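Local coordinates for uncharacterized protein TP-0789 domain-containing protein (Desulfovibrio piger ATCC 29098, PDB 4Z48) that is of unknown function but has a LolA/LolB-like fold, consistent with a role in handling lipids or lipoproteins in the cell envelope, at residues D20-S25 against D202-V207; A32-N37 against T221-S226; Q166-R171 against L178-Y183; L193-Q198 against T208-E213. All coordinates share one frame; numbering follows the deposited sequence.

Contact 1: residues D20-S25 against D202-V207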
loop_
_atom_site.group_PDB
_atom_site.type_symbol
_atom_site.label_atom_id
_atom_site.label_comp_id
_atom_site.label_asym_id
_atom_site.label_seq_id
_atom_site.Cartn_x
_atom_site.Cartn_y
_atom_site.Cartn_z
ATOM N N ASP A 20 -8.982 9.231 -4.075
ATOM C CA ASP A 20 -9.125 8.015 -4.874
ATOM C C ASP A 20 -9.160 8.370 -6.391
ATOM O O ASP A 20 -8.885 7.500 -7.220
ATOM C CB ASP A 20 -10.387 7.236 -4.434
ATOM C CG ASP A 20 -10.579 5.857 -5.049
ATOM O OD1 ASP A 20 -9.573 5.131 -5.211
ATOM O OD2 ASP A 20 -11.738 5.512 -5.389
ATOM N N GLN A 21 -9.439 9.634 -6.739
ATOM C CA GLN A 21 -9.468 10.083 -8.140
ATOM C C GLN A 21 -8.076 10.462 -8.690
ATOM O O GLN A 21 -7.959 10.656 -9.901
ATOM C CB GLN A 21 -10.442 11.247 -8.333
ATOM C CG GLN A 21 -11.892 10.762 -8.523
ATOM C CD GLN A 21 -12.939 11.716 -7.986
ATOM O OE1 GLN A 21 -12.713 12.927 -7.803
ATOM N NE2 GLN A 21 -14.133 11.187 -7.744
ATOM N N VAL A 22 -7.032 10.546 -7.832
ATOM C CA VAL A 22 -5.662 10.928 -8.265
ATOM C C VAL A 22 -5.108 9.929 -9.315
ATOM O O VAL A 22 -4.614 10.350 -10.366
ATOM C CB VAL A 22 -4.695 11.094 -7.060
ATOM C CG1 VAL A 22 -3.246 11.314 -7.523
ATOM C CG2 VAL A 22 -5.157 12.240 -6.148
ATOM N N ASP A 23 -5.235 8.635 -9.056
ATOM C CA ASP A 23 -4.716 7.612 -9.966
ATOM C C ASP A 23 -5.690 7.366 -11.143
ATOM O O ASP A 23 -6.617 6.565 -11.028
ATOM C CB ASP A 23 -4.400 6.304 -9.213
ATOM C CG ASP A 23 -3.765 5.230 -10.096
ATOM O OD1 ASP A 23 -3.322 5.569 -11.215
ATOM O OD2 ASP A 23 -3.735 4.034 -9.668
ATOM N N THR A 24 -5.428 8.030 -12.291
ATOM C CA THR A 24 -6.278 7.963 -13.489
ATOM C C THR A 24 -5.772 6.870 -14.470
ATOM O O THR A 24 -6.324 6.695 -15.560
ATOM C CB THR A 24 -6.312 9.352 -14.140
ATOM O OG1 THR A 24 -4.970 9.778 -14.408
ATOM C CG2 THR A 24 -7.019 10.399 -13.264
ATOM N N SER A 25 -4.723 6.159 -14.083
ATOM C CA SER A 25 -4.079 5.130 -14.911
ATOM C C SER A 25 -4.874 3.845 -15.030
ATOM O O SER A 25 -5.676 3.547 -14.152
ATOM C CB SER A 25 -2.698 4.790 -14.365
ATOM O OG SER A 25 -2.737 3.922 -13.247
ATOM N N ASP A 202 4.008 10.912 -15.635
ATOM C CA ASP A 202 3.005 10.832 -16.717
ATOM C C ASP A 202 1.694 11.531 -16.311
ATOM O O ASP A 202 0.603 11.007 -16.550
ATOM C CB ASP A 202 2.760 9.358 -17.146
ATOM C CG ASP A 202 4.024 8.604 -17.532
ATOM O OD1 ASP A 202 4.911 9.211 -18.170
ATOM O OD2 ASP A 202 4.136 7.406 -17.178
ATOM N N GLY A 203 1.834 12.711 -15.693
ATOM C CA GLY A 203 0.721 13.551 -15.261
ATOM C C GLY A 203 0.021 13.144 -13.979
ATOM O O GLY A 203 -1.022 13.711 -13.664
ATOM N N ILE A 204 0.574 12.154 -13.224
ATOM C CA ILE A 204 -0.038 11.638 -11.994
ATOM C C ILE A 204 0.936 11.772 -10.812
ATOM O O ILE A 204 1.978 11.094 -10.770
ATOM C CB ILE A 204 -0.476 10.130 -12.158
ATOM C CG1 ILE A 204 -1.405 9.900 -13.399
ATOM C CG2 ILE A 204 -1.116 9.581 -10.849
ATOM C CD1 ILE A 204 -1.738 8.365 -13.734
ATOM N N TRP A 205 0.544 12.575 -9.821
ATOM C CA TRP A 205 1.312 12.744 -8.590
ATOM C C TRP A 205 1.357 11.376 -7.881
ATOM O O TRP A 205 0.307 10.769 -7.652
ATOM C CB TRP A 205 0.680 13.845 -7.725
ATOM C CG TRP A 205 1.137 15.218 -8.125
ATOM C CD1 TRP A 205 0.403 16.175 -8.760
ATOM C CD2 TRP A 205 2.457 15.762 -7.967
ATOM N NE1 TRP A 205 1.180 17.280 -9.008
ATOM C CE2 TRP A 205 2.440 17.064 -8.507
ATOM C CE3 TRP A 205 3.643 15.288 -7.376
ATOM C CZ2 TRP A 205 3.562 17.903 -8.478
ATOM C CZ3 TRP A 205 4.764 16.102 -7.376
ATOM C CH2 TRP A 205 4.726 17.386 -7.943
ATOM N N THR A 206 2.592 10.838 -7.702
ATOM C CA THR A 206 2.837 9.496 -7.172
ATOM C C THR A 206 3.847 9.536 -6.030
ATOM O O THR A 206 4.850 10.250 -6.126
ATOM C CB THR A 206 3.388 8.616 -8.333
ATOM O OG1 THR A 206 2.536 8.721 -9.470
ATOM C CG2 THR A 206 3.549 7.117 -7.949
ATOM N N VAL A 207 3.611 8.736 -4.980
ATOM C CA VAL A 207 4.574 8.569 -3.874
ATOM C C VAL A 207 5.672 7.701 -4.440
ATOM O O VAL A 207 5.361 6.655 -5.022
ATOM C CB VAL A 207 3.928 7.969 -2.577
ATOM C CG1 VAL A 207 5.001 7.498 -1.594
ATOM C CG2 VAL A 207 2.987 8.994 -1.899
HETATM O O HOH W 1 -3.861 12.475 -14.079
#
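The carboxylate of Asp23 is gripped twice at one oxygen, and it closes an Asx turn in the loop that follows helix 8-20. Ser25 N comes to OD1 of Asp23 from above the carboxylate plane, at 3.2 Å. Ser25 OG reaches the same OD1 of Asp23 on its syn lone pair, at 2.7 Å. The other flat group, the Trp205 indole, leads away from the loop and packs on Gln198, Lys200 and Thr174. Trp205 O meets Val22 CG1 at 3.6 Å.

The turn receives Ile204, whose side chain starts toward the loop. CG1 of Ile204 lies beside its own backbone N (chi1 -54°), and the chain then runs extended to CD1. This methyl tip slides past Thr24, with CD1 of Ile204 3.6 Å from Thr24 OG1. Ser25 CB is 3.8 Å from the same CD1. The other branch, CG2 of Ile204, sits 3.6 Å from the carbonyl O of Val22. Tyr230 of strand 219-230 packs against Ile204, Asp23 and Ser25. The Ile204 methyls thus join the strand start to the loop by van der Waals contact, largely with polar atoms. One water bridges the two segments: it lies 2.9 Å from Thr24 OG1 and donates to the Gly203 carbonyl O.

Contact 2: residues A32-N37 against T221-S226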
loop_
_atom_site.group_PDB
_atom_site.type_symbol
_atom_site.label_atom_id
_atom_site.label_comp_id
_atom_site.label_asym_id
_atom_site.label_seq_id
_atom_site.Cartn_x
_atom_site.Cartn_y
_atom_site.Cartn_z
ATOM N N ALA A 32 11.726 -1.065 -7.463
ATOM C CA ALA A 32 11.946 -0.567 -6.101
ATOM C C ALA A 32 13.087 -1.283 -5.421
ATOM O O ALA A 32 13.402 -2.427 -5.772
ATOM C CB ALA A 32 10.681 -0.739 -5.249
ATOM N N VAL A 33 13.712 -0.588 -4.462
ATOM C CA VAL A 33 14.711 -1.136 -3.539
ATOM C C VAL A 33 14.174 -0.842 -2.134
ATOM O O VAL A 33 13.783 0.297 -1.852
ATOM C CB VAL A 33 16.153 -0.598 -3.758
ATOM C CG1 VAL A 33 17.067 -1.033 -2.606
ATOM C CG2 VAL A 33 16.729 -1.115 -5.073
HETATM N N MSE A 34 14.157 -1.858 -1.280
HETATM C CA MSE A 34 13.702 -1.780 0.100
HETATM C C MSE A 34 14.869 -2.109 1.015
HETATM O O MSE A 34 15.607 -3.060 0.763
HETATM C CB MSE A 34 12.511 -2.747 0.276
HETATM C CG MSE A 34 12.240 -3.217 1.671
HETATM SE SE MSE A 34 10.908 -4.686 1.519
HETATM C CE MSE A 34 9.426 -3.716 1.251
ATOM N N SER A 35 15.065 -1.288 2.035
ATOM C CA SER A 35 16.101 -1.489 3.037
ATOM C C SER A 35 15.417 -1.554 4.429
ATOM O O SER A 35 14.742 -0.613 4.847
ATOM C CB SER A 35 17.149 -0.374 2.933
ATOM O OG SER A 35 18.110 -0.476 3.968
ATOM N N ILE A 36 15.554 -2.694 5.100
ATOM C CA ILE A 36 14.972 -2.968 6.407
ATOM C C ILE A 36 16.057 -2.905 7.472
ATOM O O ILE A 36 17.019 -3.705 7.429
ATOM C CB ILE A 36 14.290 -4.373 6.384
ATOM C CG1 ILE A 36 13.369 -4.543 5.150
ATOM C CG2 ILE A 36 13.500 -4.582 7.685
ATOM C CD1 ILE A 36 13.059 -5.982 4.761
ATOM N N ASN A 37 15.884 -2.007 8.462
ATOM C CA ASN A 37 16.874 -1.842 9.531
ATOM C C ASN A 37 16.336 -2.299 10.872
ATOM O O ASN A 37 15.363 -1.759 11.365
ATOM C CB ASN A 37 17.348 -0.389 9.612
ATOM C CG ASN A 37 18.593 -0.158 10.454
ATOM O OD1 ASN A 37 18.638 -0.432 11.667
ATOM N ND2 ASN A 37 19.606 0.441 9.839
ATOM N N THR A 221 11.729 0.545 7.758
ATOM C CA THR A 221 11.922 0.148 6.365
ATOM C C THR A 221 11.925 1.388 5.481
ATOM O O THR A 221 11.035 2.228 5.610
ATOM C CB THR A 221 10.832 -0.894 5.962
ATOM O OG1 THR A 221 11.000 -2.070 6.782
ATOM C CG2 THR A 221 10.915 -1.295 4.497
ATOM N N VAL A 222 12.892 1.491 4.558
ATOM C CA VAL A 222 12.898 2.613 3.606
ATOM C C VAL A 222 12.736 2.022 2.199
ATOM O O VAL A 222 13.500 1.155 1.824
ATOM C CB VAL A 222 14.152 3.510 3.744
ATOM C CG1 VAL A 222 14.140 4.647 2.716
ATOM C CG2 VAL A 222 14.271 4.074 5.161
ATOM N N ILE A 223 11.740 2.490 1.431
ATOM C CA ILE A 223 11.544 1.979 0.072
ATOM C C ILE A 223 11.707 3.118 -0.929
ATOM O O ILE A 223 11.025 4.151 -0.812
ATOM C CB ILE A 223 10.147 1.294 -0.121
ATOM C CG1 ILE A 223 9.804 0.300 1.024
ATOM C CG2 ILE A 223 10.112 0.588 -1.500
ATOM C CD1 ILE A 223 8.312 -0.034 1.053
ATOM N N ASP A 224 12.535 2.870 -1.957
ATOM C CA ASP A 224 12.805 3.802 -3.036
ATOM C C ASP A 224 12.308 3.244 -4.320
ATOM O O ASP A 224 12.801 2.200 -4.758
ATOM C CB ASP A 224 14.296 4.105 -3.157
ATOM C CG ASP A 224 14.877 4.998 -2.099
ATOM O OD1 ASP A 224 14.671 6.214 -2.193
ATOM O OD2 ASP A 224 15.733 4.503 -1.309
ATOM N N TRP A 225 11.347 3.941 -4.948
ATOM C CA TRP A 225 10.836 3.548 -6.249
ATOM C C TRP A 225 11.495 4.372 -7.343
ATOM O O TRP A 225 11.704 5.603 -7.204
ATOM C CB TRP A 225 9.319 3.696 -6.372
ATOM C CG TRP A 225 8.503 2.672 -5.637
ATOM C CD1 TRP A 225 8.046 1.477 -6.115
ATOM C CD2 TRP A 225 8.082 2.750 -4.275
ATOM N NE1 TRP A 225 7.306 0.833 -5.151
ATOM C CE2 TRP A 225 7.340 1.575 -3.997
ATOM C CE3 TRP A 225 8.253 3.701 -3.254
ATOM C CZ2 TRP A 225 6.766 1.330 -2.740
ATOM C CZ3 TRP A 225 7.648 3.470 -2.013
ATOM C CH2 TRP A 225 6.909 2.306 -1.772
ATOM N N SER A 226 11.736 3.716 -8.478
ATOM C CA SER A 226 12.287 4.387 -9.646
ATOM C C SER A 226 11.838 3.673 -10.912
ATOM O O SER A 226 11.203 2.620 -10.833
ATOM C CB SER A 226 13.804 4.536 -9.551
ATOM O OG SER A 226 14.505 3.316 -9.435
#
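Met34, present as selenomethionine, projects from the face of the sheet that also carries Ala32, Ile36, Thr221, Ile223 and Trp225. Its CB lies 4.1 Å from Ile223 CG1. CG is anti to the backbone N (chi1 157°) and meets Thr221 CG2 at 3.7 Å. The chain stays extended to SE and then bends at chi3 (-77°). The bend brings the CE methyl of Met34 alongside Ile223, 3.9 Å from CD1.

Next along this face, Ala32 CB sits over the Trp225 ring in a CH-pi contact, 3.9 Å from the centroid of the five-membered ring. Ile223 CG2 also lies over the same face of this indole, toward its rim. The backbones pair as regular antiparallel sheet of the LolA-like fold. Val33 and Ser35 form hydrogen-bonded pairs with Asp224 and Val222, and the bond from Asp224 N to Val33 O is nearly straight at 2.9 Å. On the other face, Asp224 OD1 is held by Gln209. On the Met34 face, Thr221 OG1 bonds to Asp118.

From a loop on this face, Ser117 touches Met34, Ile36 and Thr221, and Leu119 touches Ile223. Strand 27-38 lies between strands 41-54 and 219-230; the latter, last in the chain, also pairs with strand 204-214.

Contact 3: residues Q166-R171 against L178-Y183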
loop_
_atom_site.group_PDB
_atom_site.type_symbol
_atom_site.label_atom_id
_atom_site.label_comp_id
_atom_site.label_asym_id
_atom_site.label_seq_id
_atom_site.Cartn_x
_atom_site.Cartn_y
_atom_site.Cartn_z
ATOM N N GLN A 166 -6.506 4.917 11.570
ATOM C CA GLN A 166 -5.392 5.526 10.887
ATOM C C GLN A 166 -5.588 7.026 10.771
ATOM O O GLN A 166 -6.642 7.477 10.315
ATOM C CB GLN A 166 -5.198 4.924 9.486
ATOM C CG GLN A 166 -4.911 3.400 9.534
ATOM C CD GLN A 166 -4.922 2.790 8.164
ATOM O OE1 GLN A 166 -5.246 3.445 7.163
ATOM N NE2 GLN A 166 -4.508 1.536 8.086
ATOM N N VAL A 167 -4.582 7.788 11.203
ATOM C CA VAL A 167 -4.564 9.254 11.102
ATOM C C VAL A 167 -3.688 9.575 9.917
ATOM O O VAL A 167 -2.545 9.099 9.832
ATOM C CB VAL A 167 -4.113 9.982 12.395
ATOM C CG1 VAL A 167 -4.163 11.500 12.213
ATOM C CG2 VAL A 167 -4.975 9.558 13.574
ATOM N N GLN A 168 -4.245 10.302 8.952
ATOM C CA GLN A 168 -3.506 10.632 7.735
ATOM C C GLN A 168 -3.344 12.136 7.539
ATOM O O GLN A 168 -4.318 12.872 7.666
ATOM C CB GLN A 168 -4.240 10.064 6.508
ATOM C CG GLN A 168 -4.710 8.648 6.678
ATOM C CD GLN A 168 -5.664 8.230 5.607
ATOM O OE1 GLN A 168 -5.379 7.299 4.856
ATOM N NE2 GLN A 168 -6.841 8.851 5.565
ATOM N N TRP A 169 -2.112 12.586 7.249
ATOM C CA TRP A 169 -1.832 13.978 6.884
ATOM C C TRP A 169 -1.782 13.988 5.374
ATOM O O TRP A 169 -0.869 13.403 4.801
ATOM C CB TRP A 169 -0.520 14.464 7.528
ATOM C CG TRP A 169 -0.673 14.785 8.980
ATOM C CD1 TRP A 169 -0.878 16.019 9.529
ATOM C CD2 TRP A 169 -0.704 13.851 10.063
ATOM N NE1 TRP A 169 -0.989 15.913 10.899
ATOM C CE2 TRP A 169 -0.911 14.591 11.250
ATOM C CE3 TRP A 169 -0.572 12.450 10.151
ATOM C CZ2 TRP A 169 -0.952 13.988 12.511
ATOM C CZ3 TRP A 169 -0.623 11.851 11.403
ATOM C CH2 TRP A 169 -0.806 12.612 12.566
ATOM N N VAL A 170 -2.760 14.651 4.715
ATOM C CA VAL A 170 -2.908 14.642 3.254
ATOM C C VAL A 170 -2.562 16.009 2.650
ATOM O O VAL A 170 -3.150 17.015 3.027
ATOM C CB VAL A 170 -4.355 14.201 2.875
ATOM C CG1 VAL A 170 -4.557 14.183 1.356
ATOM C CG2 VAL A 170 -4.705 12.838 3.491
ATOM N N ARG A 171 -1.623 16.033 1.682
ATOM C CA ARG A 171 -1.227 17.281 1.010
ATOM C C ARG A 171 -2.401 17.891 0.313
ATOM O O ARG A 171 -3.091 17.197 -0.437
ATOM C CB ARG A 171 -0.113 17.040 -0.004
ATOM C CG ARG A 171 1.158 16.491 0.590
ATOM C CD ARG A 171 2.028 15.999 -0.527
ATOM N NE ARG A 171 3.438 15.875 -0.152
ATOM C CZ ARG A 171 4.341 16.840 -0.311
ATOM N NH1 ARG A 171 3.985 18.018 -0.818
ATOM N NH2 ARG A 171 5.604 16.639 0.049
ATOM N N LEU A 178 1.237 12.599 3.151
ATOM C CA LEU A 178 2.558 13.037 3.544
ATOM C C LEU A 178 3.029 12.173 4.720
ATOM O O LEU A 178 4.180 11.776 4.771
ATOM C CB LEU A 178 2.545 14.534 3.901
ATOM C CG LEU A 178 3.818 15.161 4.465
ATOM C CD1 LEU A 178 4.888 15.275 3.413
ATOM C CD2 LEU A 178 3.533 16.541 5.010
ATOM N N ARG A 179 2.119 11.812 5.615
ATOM C CA ARG A 179 2.414 11.048 6.806
ATOM C C ARG A 179 1.145 10.316 7.240
ATOM O O ARG A 179 0.019 10.757 6.925
ATOM C CB ARG A 179 2.926 12.036 7.901
ATOM C CG ARG A 179 2.959 11.550 9.355
ATOM C CD ARG A 179 3.610 12.554 10.305
ATOM N NE ARG A 179 2.763 13.731 10.561
ATOM C CZ ARG A 179 2.906 14.560 11.594
ATOM N NH1 ARG A 179 3.859 14.356 12.495
ATOM N NH2 ARG A 179 2.096 15.601 11.733
ATOM N N ALA A 180 1.313 9.192 7.937
ATOM C CA ALA A 180 0.173 8.494 8.538
ATOM C C ALA A 180 0.605 7.712 9.772
ATOM O O ALA A 180 1.728 7.190 9.846
ATOM C CB ALA A 180 -0.546 7.590 7.551
ATOM N N ASP A 181 -0.264 7.726 10.778
ATOM C CA ASP A 181 -0.082 6.987 12.020
ATOM C C ASP A 181 -1.099 5.895 12.061
ATOM O O ASP A 181 -2.272 6.168 11.828
ATOM C CB ASP A 181 -0.197 7.891 13.242
ATOM C CG ASP A 181 0.975 8.836 13.457
ATOM O OD1 ASP A 181 2.025 8.634 12.826
ATOM O OD2 ASP A 181 0.832 9.788 14.260
ATOM N N TYR A 182 -0.658 4.641 12.324
ATOM C CA TYR A 182 -1.517 3.456 12.392
ATOM C C TYR A 182 -1.598 2.959 13.814
ATOM O O TYR A 182 -0.575 2.878 14.502
ATOM C CB TYR A 182 -1.003 2.311 11.478
ATOM C CG TYR A 182 -1.146 2.472 9.975
ATOM C CD1 TYR A 182 -1.510 3.693 9.407
ATOM C CD2 TYR A 182 -0.802 1.434 9.113
ATOM C CE1 TYR A 182 -1.589 3.851 8.019
ATOM C CE2 TYR A 182 -0.906 1.569 7.730
ATOM C CZ TYR A 182 -1.282 2.782 7.185
ATOM O OH TYR A 182 -1.351 2.897 5.816
ATOM N N TYR A 183 -2.825 2.617 14.251
ATOM C CA TYR A 183 -3.115 2.168 15.597
ATOM C C TYR A 183 -3.630 0.733 15.592
ATOM O O TYR A 183 -4.386 0.355 14.697
ATOM C CB TYR A 183 -4.117 3.130 16.242
ATOM C CG TYR A 183 -3.502 4.497 16.478
ATOM C CD1 TYR A 183 -3.539 5.484 15.487
ATOM C CD2 TYR A 183 -2.811 4.775 17.652
ATOM C CE1 TYR A 183 -2.959 6.740 15.697
ATOM C CE2 TYR A 183 -2.226 6.024 17.869
ATOM C CZ TYR A 183 -2.271 6.989 16.876
ATOM O OH TYR A 183 -1.656 8.195 17.102
HETATM O O HOH W 2 -2.978 5.630 5.508
#
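Strands 166-171 and 179-183 run almost exactly antiparallel, with Val167 facing Asp181 and Trp169 facing Arg179 as hydrogen-bonded pairs. At the end of this pairing, Trp169 O takes a nearly straight bond from Leu178 N (2.8 Å) and a weak one from Arg179 N. Leu178 and Arg179 therefore both face Trp169. Beside them, Leu178 CD1 packs 3.7 Å from Arg171 NH2.

The Arg179 side chain, bent at chi3 (73°), lays its guanidinium over one face of the Trp169 indole. This is a cation-pi contact, with CZ of Arg179 3.9 Å from the centroid of the six-membered ring. The two planes are tilted by 51°, so NH2 of Arg179 dips closest, 3.2 Å from Trp169 CE2. Trp169 NE1 bonds to Glu141, whose charge probably favours the nearby cation.

On the opposite face of the sheet, the Gln166 amide stacks flat on the Tyr182 ring, the planes 6° apart. NE2 of Gln166 lies over the ring centre, 3.6 Å from Tyr182 CZ. Arg153 binds Gln166 OE1 and helps fix the amide. A water donates to Gln168 OE1 and lies 3.2 Å from Tyr182 OH, while Arg177 gives Gln168 OE1 a second bond.

The double partnering of Trp169 is a classic beta bulge, here within a beta hairpin of the LolA-like fold.

Contact 4: residues L193-Q198 against T208-E213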
loop_
_atom_site.group_PDB
_atom_site.type_symbol
_atom_site.label_atom_id
_atom_site.label_comp_id
_atom_site.label_asym_id
_atom_site.label_seq_id
_atom_site.Cartn_x
_atom_site.Cartn_y
_atom_site.Cartn_z
ATOM N N LEU A 193 4.160 6.028 9.153
ATOM C CA LEU A 193 4.482 6.072 7.728
ATOM C C LEU A 193 4.836 7.479 7.320
ATOM O O LEU A 193 4.190 8.431 7.763
ATOM C CB LEU A 193 3.328 5.561 6.872
ATOM C CG LEU A 193 2.945 4.073 6.965
ATOM C CD1 LEU A 193 2.238 3.757 8.286
ATOM C CD2 LEU A 193 1.992 3.715 5.828
ATOM N N PHE A 194 5.894 7.597 6.504
ATOM C CA PHE A 194 6.379 8.850 5.945
ATOM C C PHE A 194 6.452 8.679 4.463
ATOM O O PHE A 194 7.191 7.827 3.974
ATOM C CB PHE A 194 7.756 9.234 6.523
ATOM C CG PHE A 194 7.796 9.363 8.027
ATOM C CD1 PHE A 194 8.042 8.251 8.832
ATOM C CD2 PHE A 194 7.557 10.588 8.645
ATOM C CE1 PHE A 194 8.091 8.368 10.218
ATOM C CE2 PHE A 194 7.604 10.704 10.038
ATOM C CZ PHE A 194 7.865 9.587 10.815
ATOM N N PHE A 195 5.670 9.462 3.740
ATOM C CA PHE A 195 5.626 9.451 2.290
ATOM C C PHE A 195 6.578 10.610 1.925
ATOM O O PHE A 195 6.163 11.744 1.726
ATOM C CB PHE A 195 4.141 9.581 1.843
ATOM C CG PHE A 195 3.196 8.522 2.393
ATOM C CD1 PHE A 195 2.639 8.648 3.672
ATOM C CD2 PHE A 195 2.797 7.444 1.608
ATOM C CE1 PHE A 195 1.757 7.674 4.188
ATOM C CE2 PHE A 195 1.896 6.482 2.113
ATOM C CZ PHE A 195 1.406 6.589 3.412
ATOM N N SER A 196 7.883 10.324 2.007
ATOM C CA SER A 196 8.997 11.264 1.966
ATOM C C SER A 196 9.339 11.848 0.582
ATOM O O SER A 196 10.194 12.750 0.493
ATOM C CB SER A 196 10.240 10.630 2.580
ATOM O OG SER A 196 10.536 9.355 2.009
ATOM N N ARG A 197 8.709 11.350 -0.481
ATOM C CA ARG A 197 8.943 11.859 -1.832
ATOM C C ARG A 197 7.730 11.626 -2.725
ATOM O O ARG A 197 7.184 10.529 -2.768
ATOM C CB ARG A 197 10.203 11.255 -2.480
ATOM C CG ARG A 197 10.577 11.953 -3.815
ATOM C CD ARG A 197 11.851 11.398 -4.454
ATOM N NE ARG A 197 11.806 9.936 -4.656
ATOM C CZ ARG A 197 12.882 9.159 -4.756
ATOM N NH1 ARG A 197 14.091 9.663 -4.557
ATOM N NH2 ARG A 197 12.750 7.852 -4.985
ATOM N N GLN A 198 7.325 12.687 -3.443
ATOM C CA GLN A 198 6.259 12.637 -4.410
ATOM C C GLN A 198 6.782 13.188 -5.718
ATOM O O GLN A 198 7.612 14.104 -5.735
ATOM C CB GLN A 198 4.966 13.368 -3.916
ATOM C CG GLN A 198 5.153 14.849 -3.563
ATOM C CD GLN A 198 3.858 15.636 -3.665
ATOM O OE1 GLN A 198 2.741 15.088 -3.563
ATOM N NE2 GLN A 198 3.977 16.948 -3.781
ATOM N N THR A 208 6.955 8.113 -4.299
ATOM C CA THR A 208 8.056 7.327 -4.853
ATOM C C THR A 208 9.114 7.049 -3.818
ATOM O O THR A 208 10.151 6.483 -4.139
ATOM C CB THR A 208 8.690 8.015 -6.100
ATOM O OG1 THR A 208 9.294 9.248 -5.732
ATOM C CG2 THR A 208 7.720 8.201 -7.247
ATOM N N GLN A 209 8.850 7.407 -2.559
ATOM C CA GLN A 209 9.759 7.067 -1.482
ATOM C C GLN A 209 8.944 7.017 -0.193
ATOM O O GLN A 209 8.049 7.833 0.013
ATOM C CB GLN A 209 10.943 8.026 -1.396
ATOM C CG GLN A 209 11.995 7.580 -0.376
ATOM C CD GLN A 209 12.998 8.676 -0.130
ATOM O OE1 GLN A 209 12.724 9.654 0.583
ATOM N NE2 GLN A 209 14.200 8.517 -0.665
HETATM N N MSE A 210 9.224 6.018 0.630
HETATM C CA MSE A 210 8.522 5.816 1.886
HETATM C C MSE A 210 9.432 5.342 2.994
HETATM O O MSE A 210 10.325 4.526 2.759
HETATM C CB MSE A 210 7.461 4.748 1.682
HETATM C CG MSE A 210 6.140 5.229 1.157
HETATM SE SE MSE A 210 4.996 3.710 1.500
HETATM C CE MSE A 210 4.431 4.210 3.264
ATOM N N ARG A 211 9.177 5.807 4.212
ATOM C CA ARG A 211 9.826 5.274 5.410
ATOM C C ARG A 211 8.684 4.710 6.288
ATOM O O ARG A 211 7.679 5.396 6.515
ATOM C CB ARG A 211 10.704 6.336 6.113
ATOM C CG ARG A 211 11.359 5.811 7.385
ATOM C CD ARG A 211 12.058 6.947 8.067
ATOM N NE ARG A 211 12.567 6.556 9.370
ATOM C CZ ARG A 211 13.845 6.330 9.655
ATOM N NH1 ARG A 211 14.777 6.456 8.714
ATOM N NH2 ARG A 211 14.203 5.979 10.881
ATOM N N VAL A 212 8.776 3.421 6.691
ATOM C CA VAL A 212 7.751 2.802 7.524
ATOM C C VAL A 212 8.435 2.325 8.795
ATOM O O VAL A 212 9.370 1.532 8.721
ATOM C CB VAL A 212 7.021 1.643 6.785
ATOM C CG1 VAL A 212 5.931 1.035 7.663
ATOM C CG2 VAL A 212 6.450 2.116 5.440
ATOM N N GLU A 213 7.991 2.821 9.947
ATOM C CA GLU A 213 8.570 2.536 11.244
ATOM C C GLU A 213 7.611 1.747 12.121
ATOM O O GLU A 213 6.415 2.015 12.152
ATOM C CB GLU A 213 8.936 3.852 11.974
ATOM C CG GLU A 213 9.951 4.766 11.298
ATOM C CD GLU A 213 10.132 6.126 11.966
ATOM O OE1 GLU A 213 9.464 6.393 12.992
ATOM O OE2 GLU A 213 10.982 6.912 11.492
HETATM O O HOH W 3 13.457 12.147 -0.148
#
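Three side-chain pairings carry this beta hairpin of strands 189-201 and 204-214, and a beta bulge at Phe195 and Ser196 interrupts the pairing. Arg197 grips Thr208 side-on. Its NE donates to Thr208 OG1 at 2.8 Å, close to the guanidinium plane. Its NH2 donates to the carbonyl O of Thr208 at 3.1 Å, from above the carbonyl plane. Gln209 CB lies over one face of the same guanidinium. Ser196 OG donates to Gln209 OE1 at 2.6 Å, on a lone pair in the amide plane. A water also donates to this OE1.

On the other face of the sheet, the CE methyl of Met210, a selenomethionine, sits over the Phe195 ring, 4.0 Å from its centroid. SE lies obliquely beside the ring, a Met-aromatic contact. The bend at chi3 (90°) turns CE toward the other strand, where it also touches Leu193 CD2 at 3.6 Å.

The bulge probably helps set these positions. Phe194 pairs with Arg211 through two backbone bonds, yet Arg197 pairs with Gln209, so the register slips by one. Ser196 leaves the extended conformation (psi -7°), and its CB points toward the partner strand. Further out, Glu199 bonds to Thr208 OG1. Trp225 packs on Met210. Strand 177-184 pairs with the edge of strand 189-201 away from strand 204-214. At the far end, Arg211 NE makes a salt bridge to the anti lone pair of Glu213 OE2, and that OE2 rests 3.5 Å from Phe194 CE1.

Overall arrangement
All four contacts reach the antiparallel strands of one LolA-like fold. Their order across is 27-38, 219-230, 204-214, 189-201, 177-184 and 163-171. Contact 2 joins the first pair, contact 4 the middle hairpin and contact 3 the last hairpin. Contacts 2 and 4 have centres about 9 Å apart, and contacts 3 and 4 about 11 Å; both pairs touch. Contact 1 shares strand 204-214 with contact 4 (centres about 16 Å apart) and ties the start of that strand to the loop after helix 8-20. Contacts 3 and 4 lie in series inside contact 2, because N-terminal strand 27-38 pairs with 219-230, the last strand. Along the chain contact 1 crosses contacts 2 and 4 and encloses contact 3.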